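Local structure of effector protein Lem4 (lpg1101) (Legionella pneumophila subsp. pneumophila, 6CGJ) at residues V20-D25 with L151-D156. The protein is a membrane-associated protein tyrosine phosphatase effector, whose haloacid dehalogenase (HAD) domain, the part in this model, binds magnesium. Numbering follows the deposited sequence.
With MG (magnesium ion), chain B.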
ATOM      1  N   VAL A  20      -3.696   7.756   1.886  1.00 14.37           N
ATOM      2  CA  VAL A  20      -2.427   7.422   1.261  1.00 13.90           C
ATOM      3  C   VAL A  20      -2.643   6.117   0.501  1.00 14.27           C
ATOM      4  O   VAL A  20      -2.918   5.077   1.111  1.00 17.43           O
ATOM      5  CB  VAL A  20      -1.318   7.300   2.313  1.00 16.33           C
ATOM      6  CG1 VAL A  20      -0.027   6.796   1.686  1.00 18.89           C
ATOM      7  CG2 VAL A  20      -1.112   8.658   3.019  1.00 15.96           C
ATOM      8  N   TYR A  21      -2.564   6.173  -0.826  1.00 14.48           N
ATOM      9  CA  TYR A  21      -2.693   4.991  -1.680  1.00 12.55           C
ATOM     10  C   TYR A  21      -1.304   4.512  -2.077  1.00 12.98           C
ATOM     11  O   TYR A  21      -0.567   5.248  -2.741  1.00 13.84           O
ATOM     12  CB  TYR A  21      -3.484   5.316  -2.943  1.00 12.07           C
ATOM     13  CG  TYR A  21      -4.960   5.517  -2.761  1.00 13.03           C
ATOM     14  CD1 TYR A  21      -5.803   4.440  -2.509  1.00 13.22           C
ATOM     15  CD2 TYR A  21      -5.522   6.794  -2.896  1.00 14.20           C
ATOM     16  CE1 TYR A  21      -7.177   4.615  -2.386  1.00 16.52           C
ATOM     17  CE2 TYR A  21      -6.889   6.982  -2.760  1.00 15.21           C
ATOM     18  CZ  TYR A  21      -7.708   5.891  -2.496  1.00 17.01           C
ATOM     19  OH  TYR A  21      -9.073   6.083  -2.373  1.00 17.56           O
ATOM     20  N   LEU A  22      -0.966   3.270  -1.726  1.00 14.51           N
ATOM     21  CA  LEU A  22       0.362   2.732  -1.970  1.00 12.67           C
ATOM     22  C   LEU A  22       0.269   1.442  -2.773  1.00 13.05           C
ATOM     23  O   LEU A  22      -0.444   0.513  -2.386  1.00 14.06           O
ATOM     24  CB  LEU A  22       1.095   2.446  -0.657  1.00  9.32           C
ATOM     25  CG  LEU A  22       1.266   3.633   0.292  1.00 11.78           C
ATOM     26  CD1 LEU A  22       1.960   3.172   1.597  1.00 14.62           C
ATOM     27  CD2 LEU A  22       2.045   4.755  -0.383  1.00 16.37           C
ATOM     28  N   ASP A  23       0.982   1.397  -3.884  1.00 15.52           N
ATOM     29  CA  ASP A  23       1.357   0.118  -4.470  1.00 12.46           C
ATOM     30  C   ASP A  23       2.219  -0.658  -3.467  1.00 13.50           C
ATOM     31  O   ASP A  23       2.845  -0.078  -2.574  1.00 14.24           O
ATOM     32  CB  ASP A  23       2.116   0.366  -5.770  1.00 11.66           C
ATOM     33  CG  ASP A  23       2.696  -0.914  -6.369  1.00 15.57           C
ATOM     34  OD1 ASP A  23       1.911  -1.847  -6.643  1.00 15.88           O
ATOM     35  OD2 ASP A  23       3.925  -0.964  -6.567  1.00 15.90           O
ATOM     36  N   PHE A  24       2.270  -1.986  -3.624  1.00  9.99           N
ATOM     37  CA  PHE A  24       3.110  -2.772  -2.727  1.00 14.39           C
ATOM     38  C   PHE A  24       4.464  -3.104  -3.367  1.00 13.63           C
ATOM     39  O   PHE A  24       5.492  -2.570  -2.941  1.00 15.00           O
ATOM     40  CB  PHE A  24       2.390  -4.054  -2.296  1.00 13.18           C
ATOM     41  CG  PHE A  24       3.146  -4.840  -1.248  1.00 11.83           C
ATOM     42  CD1 PHE A  24       3.216  -4.386   0.059  1.00 15.67           C
ATOM     43  CD2 PHE A  24       3.805  -6.009  -1.591  1.00 18.65           C
ATOM     44  CE1 PHE A  24       3.930  -5.099   1.032  1.00 16.04           C
ATOM     45  CE2 PHE A  24       4.520  -6.731  -0.633  1.00 18.01           C
ATOM     46  CZ  PHE A  24       4.580  -6.276   0.676  1.00 17.92           C
ATOM     47  N   ASP A  25       4.479  -3.950  -4.392  1.00 15.33           N
ATOM     48  CA  ASP A  25       5.737  -4.478  -4.924  1.00 17.41           C
ATOM     49  C   ASP A  25       6.543  -3.400  -5.651  1.00 16.36           C
ATOM     50  O   ASP A  25       6.085  -2.833  -6.648  1.00 17.77           O
ATOM     51  CB  ASP A  25       5.454  -5.644  -5.869  1.00 15.94           C
ATOM     52  CG  ASP A  25       4.858  -6.839  -5.157  1.00 17.34           C
ATOM     53  OD1 ASP A  25       3.660  -7.123  -5.370  1.00 23.44           O
ATOM     54  OD2 ASP A  25       5.595  -7.510  -4.404  1.00 22.09           O
ATOM     55  N   LEU A 151      -2.231  11.057  -1.305  1.00 14.43           N
ATOM     56  CA  LEU A 151      -0.876  10.681  -1.676  1.00 15.69           C
ATOM     57  C   LEU A 151      -0.956   9.377  -2.459  1.00 14.63           C
ATOM     58  O   LEU A 151      -1.658   8.446  -2.047  1.00 16.75           O
ATOM     59  CB  LEU A 151       0.010  10.524  -0.433  1.00 16.12           C
ATOM     60  CG  LEU A 151       1.471  10.117  -0.651  1.00 20.09           C
ATOM     61  CD1 LEU A 151       2.230  11.246  -1.338  1.00 20.15           C
ATOM     62  CD2 LEU A 151       2.124   9.804   0.696  1.00 22.60           C
ATOM     63  N   ILE A 152      -0.301   9.331  -3.616  1.00 12.37           N
ATOM     64  CA  ILE A 152      -0.257   8.115  -4.432  1.00 12.84           C
ATOM     65  C   ILE A 152       1.203   7.816  -4.730  1.00 12.98           C
ATOM     66  O   ILE A 152       1.911   8.672  -5.278  1.00 14.91           O
ATOM     67  CB  ILE A 152      -1.053   8.263  -5.742  1.00 15.00           C
ATOM     68  CG1 ILE A 152      -2.543   8.423  -5.454  1.00 14.45           C
ATOM     69  CG2 ILE A 152      -0.796   7.047  -6.656  1.00 18.51           C
ATOM     70  CD1 ILE A 152      -3.368   8.739  -6.709  1.00 19.13           C
ATOM     71  N   CYS A 153       1.654   6.604  -4.385  1.00 13.29           N
ATOM     72  CA  CYS A 153       3.007   6.150  -4.700  1.00 15.01           C
ATOM     73  C   CYS A 153       2.969   4.841  -5.476  1.00 15.38           C
ATOM     74  O   CYS A 153       2.274   3.899  -5.079  1.00 15.87           O
ATOM     75  CB  CYS A 153       3.839   5.957  -3.432  1.00 14.04           C
ATOM     76  SG  CYS A 153       4.013   7.516  -2.537  1.00 19.39           S
ATOM     77  N   ASP A 154       3.731   4.781  -6.572  1.00 13.85           N
ATOM     78  CA  ASP A 154       3.773   3.580  -7.404  1.00 14.36           C
ATOM     79  C   ASP A 154       5.060   3.596  -8.208  1.00 15.05           C
ATOM     80  O   ASP A 154       5.413   4.622  -8.794  1.00 17.76           O
ATOM     81  CB  ASP A 154       2.544   3.504  -8.336  1.00 14.37           C
ATOM     82  CG  ASP A 154       2.228   2.092  -8.766  1.00 16.03           C
ATOM     83  OD1 ASP A 154       3.168   1.380  -9.147  1.00 17.90           O
ATOM     84  OD2 ASP A 154       1.042   1.693  -8.715  1.00 17.31           O
ATOM     85  N   ASP A 155       5.770   2.468  -8.219  1.00 15.56           N
ATOM     86  CA  ASP A 155       6.986   2.380  -9.011  1.00 17.96           C
ATOM     87  C   ASP A 155       6.697   2.215 -10.499  1.00 18.05           C
ATOM     88  O   ASP A 155       7.601   2.421 -11.320  1.00 20.43           O
ATOM     89  CB  ASP A 155       7.853   1.225  -8.511  1.00 18.89           C
ATOM     90  CG  ASP A 155       7.201  -0.138  -8.708  1.00 17.21           C
ATOM     91  OD1 ASP A 155       6.074  -0.356  -8.211  1.00 16.14           O
ATOM     92  OD2 ASP A 155       7.841  -0.992  -9.368  1.00 21.61           O
ATOM     93  N   ASP A 156       5.464   1.866 -10.855  1.00 17.00           N
ATOM     94  CA  ASP A 156       5.052   1.645 -12.241  1.00 17.79           C
ATOM     95  C   ASP A 156       4.198   2.826 -12.682  1.00 17.54           C
ATOM     96  O   ASP A 156       3.130   3.066 -12.113  1.00 20.79           O
ATOM     97  CB  ASP A 156       4.275   0.334 -12.371  1.00 23.14           C
ATOM     98  CG  ASP A 156       3.979  -0.041 -13.816  1.00 34.67           C
ATOM     99  OD1 ASP A 156       3.340   0.757 -14.529  1.00 34.30           O
ATOM    100  OD2 ASP A 156       4.405  -1.140 -14.241  1.00 39.31           O
TER
HETATM  101 MG    MG B 301       4.876  -1.967  -8.090  1.00 16.05          MG
HETATM  102  O   HOH W   1       3.571  -3.585  -7.974  1.00 17.15           O
HETATM  103  O   HOH W   2       3.524  -1.235  -9.494  1.00 14.31           O
HETATM  104  O   HOH W   3       6.035  -3.024  -9.574  1.00 19.26           O
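The carboxylates of Asp23 and Asp154 are stacked, planes 4° apart but offset: Asp23 CB lies over the Asp154 carboxylate, 3.5 Å from its CG. The Asp155 carboxylate is turned 18° from that of Asp23. This is the magnesium site of a HAD-type Rossmann-like fold, at the C-terminal ends of two parallel strands; Asp23 and Asp25 fit the family's DxDx(T/V) signature. Lys132 makes salt bridges to both stacked groups, at Asp23 OD1 and Asp154 OD2, which would offset the closeness of the two negative charges. The magnesium ion takes Asp23 OD2, Asp25 O and Asp155 OD1 as protein ligands, the backbone carbonyl at 2.1 Å. Asp23 OD2 and Asp155 OD1 are just 2.8 Å apart, brought together by the metal, and the three oxygens occupy one triangular face of an octahedron. Thr27 OG1 hydrogen-bonds to Asp23 OD2 and Asp155 N, tying the two sides together. Asp155 reaches the ion with CG tucked between its backbone N and carbonyl carbon (chi1 65°). Three waters complete the octahedron, donating one each to Asp23 OD1, Asp154 OD1 and Asp155 OD2, so in this model Asp154 holds the metal from the second shell, through its water.

Behind the site, Tyr21 N donates to Leu151 O at 2.7 Å, Cys153 N to Tyr21 O, and Asp23 N to Cys153 O, a parallel ladder that ends at Asp23, where the metal site begins. On one face of the sheet Val20 CG1 touches Leu151 CD2 at 3.8 Å and Leu22 CD2 packs on Cys153 CB, with helix 188-198 covering this side. Tyr21 and Ile152 lie on the opposite face, the Tyr21 hydroxyl hydrogen-bonded to Glu140 OE2. Asp154 OD1 also accepts a hydrogen bond from Asp156 N at 2.9 Å, on its anti side and tilted from the carboxylate plane, closing an Asx turn.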